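Local atomic coordinates of paenibacillus xanthan lyase (Paenibacillus, PDB entry 6F2P), a protein that catalyses eliminative cleavage of the terminal mannosyl-glucuronosyl linkage in xanthan side chains, as a multidomain, calcium-containing polysaccharide lyase probably of family 8. Residues D214-V218 against K365-M370; G458-I462 against K743-V747. All coordinates share one frame; numbering follows the deposited sequence.

Overall arrangement
Two contacts between different sheets and regions of the fold, with centres about 13 Å apart, lie near the spatial centre of the molecule. Contact 1 joins 214-218, in the N-terminal alpha-helical region, to the end of strand 363-367 and the turn after it, in the super-sandwich region. Contact 2 sets strand 457-462, at the edge of the nine-stranded super-sandwich sheet, beside strand 744-750 of the following seven-stranded sheet. They come in series along the chain. Gln366 of contact 1 touches contact 2, NE2 lying 3.3 Å from Gly458 C, while its amide bonds to Tyr364 OH and Ser469 OG. Ser368 OG also bonds to Gly742 O, just ahead of 743-747, so the three regions of the lyase core meet here.

Contact 1. Residues D214-V218 against K365-M370; sequences DGSFV and KQFSGM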
ATOM      1  N   ASP A 214      -2.457   8.675  -0.679  1.00 17.57           N
ATOM      2  CA  ASP A 214      -2.693   7.724  -1.766  1.00 20.48           C
ATOM      3  C   ASP A 214      -4.183   7.474  -1.997  1.00 16.97           C
ATOM      4  O   ASP A 214      -4.563   6.740  -2.901  1.00 18.62           O
ATOM      5  CB  ASP A 214      -1.911   6.401  -1.575  1.00 19.82           C
ATOM      6  CG  ASP A 214      -2.398   5.568  -0.376  1.00 20.99           C
ATOM      7  OD1 ASP A 214      -3.519   5.807   0.128  1.00 18.83           O
ATOM      8  OD2 ASP A 214      -1.651   4.657   0.057  1.00 18.27           O
ATOM      9  N   GLY A 215      -5.021   8.082  -1.165  1.00 16.35           N
ATOM     10  CA  GLY A 215      -6.459   7.963  -1.323  1.00 14.80           C
ATOM     11  C   GLY A 215      -7.112   7.064  -0.293  1.00 14.66           C
ATOM     12  O   GLY A 215      -8.335   7.030  -0.200  1.00 14.38           O
ATOM     13  N   SER A 216      -6.300   6.331   0.468  1.00 13.14           N
ATOM     14  CA  SER A 216      -6.806   5.436   1.501  1.00 14.14           C
ATOM     15  C   SER A 216      -7.482   6.210   2.622  1.00 17.06           C
ATOM     16  O   SER A 216      -7.095   7.342   2.928  1.00 14.65           O
ATOM     17  CB  SER A 216      -5.663   4.629   2.123  1.00 13.41           C
ATOM     18  OG  SER A 216      -5.013   3.811   1.172  1.00 15.45           O
ATOM     19  N   PHE A 217      -8.489   5.591   3.231  1.00 13.08           N
ATOM     20  CA  PHE A 217      -8.980   6.018   4.533  1.00 12.24           C
ATOM     21  C   PHE A 217      -8.973   4.829   5.473  1.00 15.12           C
ATOM     22  O   PHE A 217      -9.500   3.768   5.151  1.00 14.83           O
ATOM     23  CB  PHE A 217     -10.388   6.591   4.457  1.00 16.92           C
ATOM     24  CG  PHE A 217     -10.918   7.053   5.787  1.00 17.01           C
ATOM     25  CD1 PHE A 217     -10.689   8.344   6.227  1.00 17.51           C
ATOM     26  CD2 PHE A 217     -11.634   6.193   6.602  1.00 16.32           C
ATOM     27  CE1 PHE A 217     -11.162   8.766   7.450  1.00 19.05           C
ATOM     28  CE2 PHE A 217     -12.109   6.613   7.830  1.00 19.83           C
ATOM     29  CZ  PHE A 217     -11.873   7.901   8.251  1.00 18.23           C
ATOM     30  N   VAL A 218      -8.383   5.017   6.644  1.00 16.42           N
ATOM     31  CA  VAL A 218      -8.341   3.972   7.650  1.00 15.89           C
ATOM     32  C   VAL A 218      -8.999   4.456   8.929  1.00 14.86           C
ATOM     33  O   VAL A 218      -8.786   5.585   9.352  1.00 18.62           O
ATOM     34  CB  VAL A 218      -6.889   3.559   7.953  1.00 15.32           C
ATOM     35  CG1 VAL A 218      -6.809   2.696   9.209  1.00 11.94           C
ATOM     36  CG2 VAL A 218      -6.297   2.842   6.760  1.00 18.29           C
ATOM     37  N   LYS A 365      -5.631   2.509  -9.766  1.00 13.82           N
ATOM     38  CA  LYS A 365      -5.180   3.191  -8.556  1.00 12.03           C
ATOM     39  C   LYS A 365      -4.885   2.229  -7.414  1.00 11.55           C
ATOM     40  O   LYS A 365      -5.759   1.469  -6.993  1.00 15.47           O
ATOM     41  CB  LYS A 365      -6.198   4.255  -8.127  1.00 15.36           C
ATOM     42  CG  LYS A 365      -5.680   5.235  -7.074  1.00 16.66           C
ATOM     43  CD  LYS A 365      -6.589   6.450  -6.942  1.00 20.83           C
ATOM     44  CE  LYS A 365      -6.099   7.412  -5.867  1.00 18.53           C
ATOM     45  NZ  LYS A 365      -4.730   7.931  -6.169  1.00 24.13           N
ATOM     46  N   GLN A 366      -3.648   2.260  -6.917  1.00  9.55           N
ATOM     47  CA  GLN A 366      -3.249   1.413  -5.795  1.00 11.47           C
ATOM     48  C   GLN A 366      -3.396   2.143  -4.465  1.00 19.31           C
ATOM     49  O   GLN A 366      -2.769   3.184  -4.253  1.00 21.13           O
ATOM     50  CB  GLN A 366      -1.803   0.947  -5.940  1.00 10.92           C
ATOM     51  CG  GLN A 366      -1.422  -0.229  -5.054  1.00 10.36           C
ATOM     52  CD  GLN A 366      -1.643  -1.569  -5.748  1.00 14.26           C
ATOM     53  OE1 GLN A 366      -1.481  -1.677  -6.963  1.00 14.16           O
ATOM     54  NE2 GLN A 366      -2.029  -2.591  -4.984  1.00 11.67           N
ATOM     55  N   PHE A 367      -4.207   1.582  -3.571  1.00 13.95           N
ATOM     56  CA  PHE A 367      -4.412   2.159  -2.251  1.00 13.56           C
ATOM     57  C   PHE A 367      -3.578   1.414  -1.220  1.00 18.17           C
ATOM     58  O   PHE A 367      -4.087   0.601  -0.440  1.00 22.06           O
ATOM     59  CB  PHE A 367      -5.900   2.142  -1.898  1.00 14.24           C
ATOM     60  CG  PHE A 367      -6.752   2.882  -2.886  1.00 13.58           C
ATOM     61  CD1 PHE A 367      -6.973   4.238  -2.748  1.00 13.80           C
ATOM     62  CD2 PHE A 367      -7.297   2.230  -3.973  1.00 13.66           C
ATOM     63  CE1 PHE A 367      -7.744   4.927  -3.663  1.00 14.20           C
ATOM     64  CE2 PHE A 367      -8.067   2.914  -4.896  1.00 15.40           C
ATOM     65  CZ  PHE A 367      -8.292   4.266  -4.741  1.00 14.59           C
ATOM     66  N   SER A 368      -2.284   1.706  -1.225  1.00 17.17           N
ATOM     67  CA  SER A 368      -1.322   0.997  -0.395  1.00 17.18           C
ATOM     68  C   SER A 368      -1.539   1.190   1.104  1.00 17.24           C
ATOM     69  O   SER A 368      -1.113   0.363   1.911  1.00 17.26           O
ATOM     70  CB  SER A 368       0.089   1.446  -0.768  1.00 16.25           C
ATOM     71  OG  SER A 368       0.407   1.010  -2.075  1.00 19.12           O
ATOM     72  N   GLY A 369      -2.183   2.291   1.474  1.00 15.81           N
ATOM     73  CA  GLY A 369      -2.434   2.588   2.873  1.00 18.68           C
ATOM     74  C   GLY A 369      -3.528   1.739   3.507  1.00 19.56           C
ATOM     75  O   GLY A 369      -3.653   1.699   4.730  1.00 19.08           O
ATOM     76  N   MET A 370      -4.318   1.056   2.683  1.00 17.71           N
ATOM     77  CA  MET A 370      -5.389   0.221   3.205  1.00 12.62           C
ATOM     78  C   MET A 370      -5.528  -1.110   2.469  1.00 16.04           C
ATOM     79  O   MET A 370      -6.602  -1.717   2.472  1.00 16.34           O
ATOM     80  CB  MET A 370      -6.713   0.978   3.168  1.00 11.08           C
ATOM     81  CG  MET A 370      -7.192   1.276   1.772  1.00 11.60           C
ATOM     82  SD  MET A 370      -8.657   2.309   1.812  1.00 13.82           S
ATOM     83  CE  MET A 370      -9.008   2.468   0.073  1.00 11.22           C
TER
HETATM   84  O   HOH W   1      -3.019   5.709  -5.215  1.00 19.17           O
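Asp214 reaches across to the type I turn Phe367-Met370 and takes a bond from its backbone, joining the alpha-helical region of this probable family 8 lyase to the super-sandwich region. Gly369 N donates to Asp214 OD2 at 2.8 Å, from the syn side and slightly out of the carboxylate plane, though at a bent N-H...O angle of 130°. The other oxygen, OD1, faces its own segment: it accepts from Ser216 N at 2.9 Å, which defines an Asx turn, and from Ser216 OG at 2.7 Å, again on the syn side. Three bonds thus fix the rotation of the carboxylate, each oxygen serving one side of the junction.

Ser216 OG lies beside its backbone N (chi1 -62°), which brings it within 3.4 Å of Met370 CG. From CG outward the methionine chain runs extended along Ser216, and SD receives a weak bond from Phe217 N at 3.6 Å; that N-H also has Asn226 OD1 as a partner. The Phe367 ring turns an edge to the Gly215 backbone, with its CD1 3.7 Å from Gly215 C, while Phe270 meets the ring from outside the two segments. Farther along, Val218 CG2 packs against Gly369 O, and the side chains of Val218 and Met370 pass in opposite directions.

At the other end a water spans the segments. It accepts from Lys365 NZ, the chain bending at its last torsion (chi4 60°), and donates to Asp214 O at 3.0 Å and to Gln366 O at 2.7 Å.

Contact 2. Residues G458-I462 against K743-V747; sequences GGTDI and KSYKV
At the edge of the nine-stranded super-sandwich sheet, Asp461 and Thr460 of strand 457-462 meet Lys746 and Ser744 of strand 744-750, which belongs to the next, seven-stranded sheet. The axes of the two short strand segments come to 7.5 Å and run in the same general direction, 33° apart, so the junction is made by side chains reaching over the gap. Lys746 crosses Asp461 at about a right angle. Its NZ meets two acceptors of one residue: the carboxylate OD1, in a salt bridge of 3.0 Å, and the main-chain O, also at 3.0 Å. NZ lies 47° out of the carbonyl plane, off the lone pairs of Asp461 O, and meets OD1 from above the carboxylate plane. Ser692 OG is a further partner of NZ.

The seven-stranded sheet packs against a five-stranded one as a beta-sandwich, with Tyr745 on Val735 and Val747 on Phe733. Ser692 sits on strand 688-694, the neighbour of 744-750 in it; its hydroxyl also bonds to Thr460 OG1 and Asp461 O, so this serine links both segments directly.

Two residues before Lys746, and one before Asp461, hydroxyl meets hydroxyl. Thr460 OG1, swung anti to its main-chain N (chi1 -170°), donates to Ser744 OG at 2.7 Å. Ser744 OG in turn donates to a water at 2.8 Å, and that water passes a hydrogen to Gly459 O at 2.7 Å.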
ATOM      1  N   GLY A 458       0.075  -5.564  -1.665  1.00 13.34           N
ATOM      2  CA  GLY A 458       0.171  -4.305  -2.369  1.00 11.76           C
ATOM      3  C   GLY A 458       0.422  -4.550  -3.840  1.00 18.07           C
ATOM      4  O   GLY A 458      -0.004  -5.574  -4.385  1.00 16.82           O
ATOM      5  N   GLY A 459       1.122  -3.618  -4.482  1.00 15.52           N
ATOM      6  CA  GLY A 459       1.384  -3.721  -5.899  1.00 13.72           C
ATOM      7  C   GLY A 459       1.934  -2.444  -6.487  1.00 16.52           C
ATOM      8  O   GLY A 459       2.345  -1.542  -5.755  1.00 18.05           O
ATOM      9  N   THR A 460       1.948  -2.383  -7.816  1.00 11.25           N
ATOM     10  CA  THR A 460       2.444  -1.223  -8.543  1.00 12.48           C
ATOM     11  C   THR A 460       1.711  -1.067  -9.878  1.00 13.75           C
ATOM     12  O   THR A 460       0.880  -1.894 -10.239  1.00 15.34           O
ATOM     13  CB  THR A 460       3.966  -1.299  -8.779  1.00 13.95           C
ATOM     14  OG1 THR A 460       4.428  -0.040  -9.274  1.00 17.33           O
ATOM     15  CG2 THR A 460       4.315  -2.381  -9.791  1.00 11.98           C
ATOM     16  N   ASP A 461       2.019  -0.008 -10.615  1.00 14.04           N
ATOM     17  CA  ASP A 461       1.212   0.345 -11.773  1.00 12.12           C
ATOM     18  C   ASP A 461       2.006   1.083 -12.833  1.00 16.36           C
ATOM     19  O   ASP A 461       3.124   1.535 -12.592  1.00 19.56           O
ATOM     20  CB  ASP A 461       0.083   1.252 -11.336  1.00 18.89           C
ATOM     21  CG  ASP A 461       0.583   2.456 -10.569  1.00 23.32           C
ATOM     22  OD1 ASP A 461       1.180   3.357 -11.197  1.00 18.91           O
ATOM     23  OD2 ASP A 461       0.379   2.499  -9.335  1.00 32.96           O
ATOM     24  N   ILE A 462       1.402   1.240 -14.001  1.00 14.31           N
ATOM     25  CA  ILE A 462       2.054   1.957 -15.078  1.00 18.17           C
ATOM     26  C   ILE A 462       1.023   2.704 -15.929  1.00 19.23           C
ATOM     27  O   ILE A 462      -0.121   2.259 -16.074  1.00 15.56           O
ATOM     28  CB  ILE A 462       2.952   1.008 -15.918  1.00 18.08           C
ATOM     29  CG1 ILE A 462       4.195   1.749 -16.415  1.00 19.60           C
ATOM     30  CG2 ILE A 462       2.177   0.383 -17.059  1.00 15.73           C
ATOM     31  CD1 ILE A 462       5.306   0.824 -16.871  1.00 22.01           C
ATOM     32  N   LYS A 743       4.538   2.852  -1.986  1.00 16.76           N
ATOM     33  CA  LYS A 743       4.306   3.640  -3.196  1.00 15.15           C
ATOM     34  C   LYS A 743       5.189   3.180  -4.338  1.00 17.22           C
ATOM     35  O   LYS A 743       6.095   2.369  -4.151  1.00 19.80           O
ATOM     36  CB  LYS A 743       4.528   5.130  -2.949  1.00 19.05           C
ATOM     37  CG  LYS A 743       5.970   5.530  -2.768  1.00 17.27           C
ATOM     38  CD  LYS A 743       6.100   7.027  -2.891  1.00 21.13           C
ATOM     39  CE  LYS A 743       7.521   7.483  -2.638  1.00 29.92           C
ATOM     40  NZ  LYS A 743       7.644   8.963  -2.767  1.00 34.71           N
ATOM     41  N   SER A 744       4.929   3.718  -5.522  1.00 19.46           N
ATOM     42  CA  SER A 744       5.639   3.305  -6.725  1.00 18.88           C
ATOM     43  C   SER A 744       6.733   4.274  -7.177  1.00 23.47           C
ATOM     44  O   SER A 744       6.554   5.493  -7.150  1.00 26.54           O
ATOM     45  CB  SER A 744       4.644   3.097  -7.858  1.00 19.63           C
ATOM     46  OG  SER A 744       3.820   1.978  -7.589  1.00 23.98           O
ATOM     47  N   TYR A 745       7.855   3.702  -7.613  1.00 24.33           N
ATOM     48  CA  TYR A 745       8.972   4.444  -8.189  1.00 19.38           C
ATOM     49  C   TYR A 745       9.180   4.067  -9.656  1.00 22.26           C
ATOM     50  O   TYR A 745       9.299   2.882  -9.977  1.00 22.82           O
ATOM     51  CB  TYR A 745      10.237   4.117  -7.422  1.00 16.54           C
ATOM     52  CG  TYR A 745      10.108   4.309  -5.933  1.00 21.48           C
ATOM     53  CD1 TYR A 745       9.719   3.261  -5.104  1.00 20.65           C
ATOM     54  CD2 TYR A 745      10.382   5.536  -5.355  1.00 21.32           C
ATOM     55  CE1 TYR A 745       9.611   3.433  -3.739  1.00 19.06           C
ATOM     56  CE2 TYR A 745      10.279   5.719  -3.995  1.00 22.25           C
ATOM     57  CZ  TYR A 745       9.892   4.667  -3.189  1.00 23.17           C
ATOM     58  OH  TYR A 745       9.784   4.864  -1.832  1.00 26.65           O
ATOM     59  N   LYS A 746       9.247   5.064 -10.540  1.00 21.89           N
ATOM     60  CA  LYS A 746       9.336   4.809 -11.977  1.00 18.83           C
ATOM     61  C   LYS A 746      10.613   5.344 -12.623  1.00 27.15           C
ATOM     62  O   LYS A 746      11.155   6.367 -12.208  1.00 30.19           O
ATOM     63  CB  LYS A 746       8.109   5.372 -12.707  1.00 21.80           C
ATOM     64  CG  LYS A 746       6.823   4.589 -12.478  1.00 19.56           C
ATOM     65  CD  LYS A 746       5.617   5.346 -13.025  1.00 22.89           C
ATOM     66  CE  LYS A 746       4.314   4.566 -12.858  1.00 22.06           C
ATOM     67  NZ  LYS A 746       4.089   4.128 -11.454  1.00 21.79           N
ATOM     68  N   VAL A 747      11.079   4.634 -13.647  1.00 21.91           N
ATOM     69  CA  VAL A 747      12.204   5.072 -14.455  1.00 14.48           C
ATOM     70  C   VAL A 747      11.924   4.717 -15.915  1.00 20.31           C
ATOM     71  O   VAL A 747      11.407   3.645 -16.210  1.00 22.49           O
ATOM     72  CB  VAL A 747      13.538   4.445 -13.974  1.00 21.27           C
ATOM     73  CG1 VAL A 747      13.510   2.925 -14.080  1.00 16.09           C
ATOM     74  CG2 VAL A 747      14.721   5.007 -14.761  1.00 24.70           C
TER
HETATM   75  O   HOH W   2       2.422   1.116  -5.292  1.00 14.77           O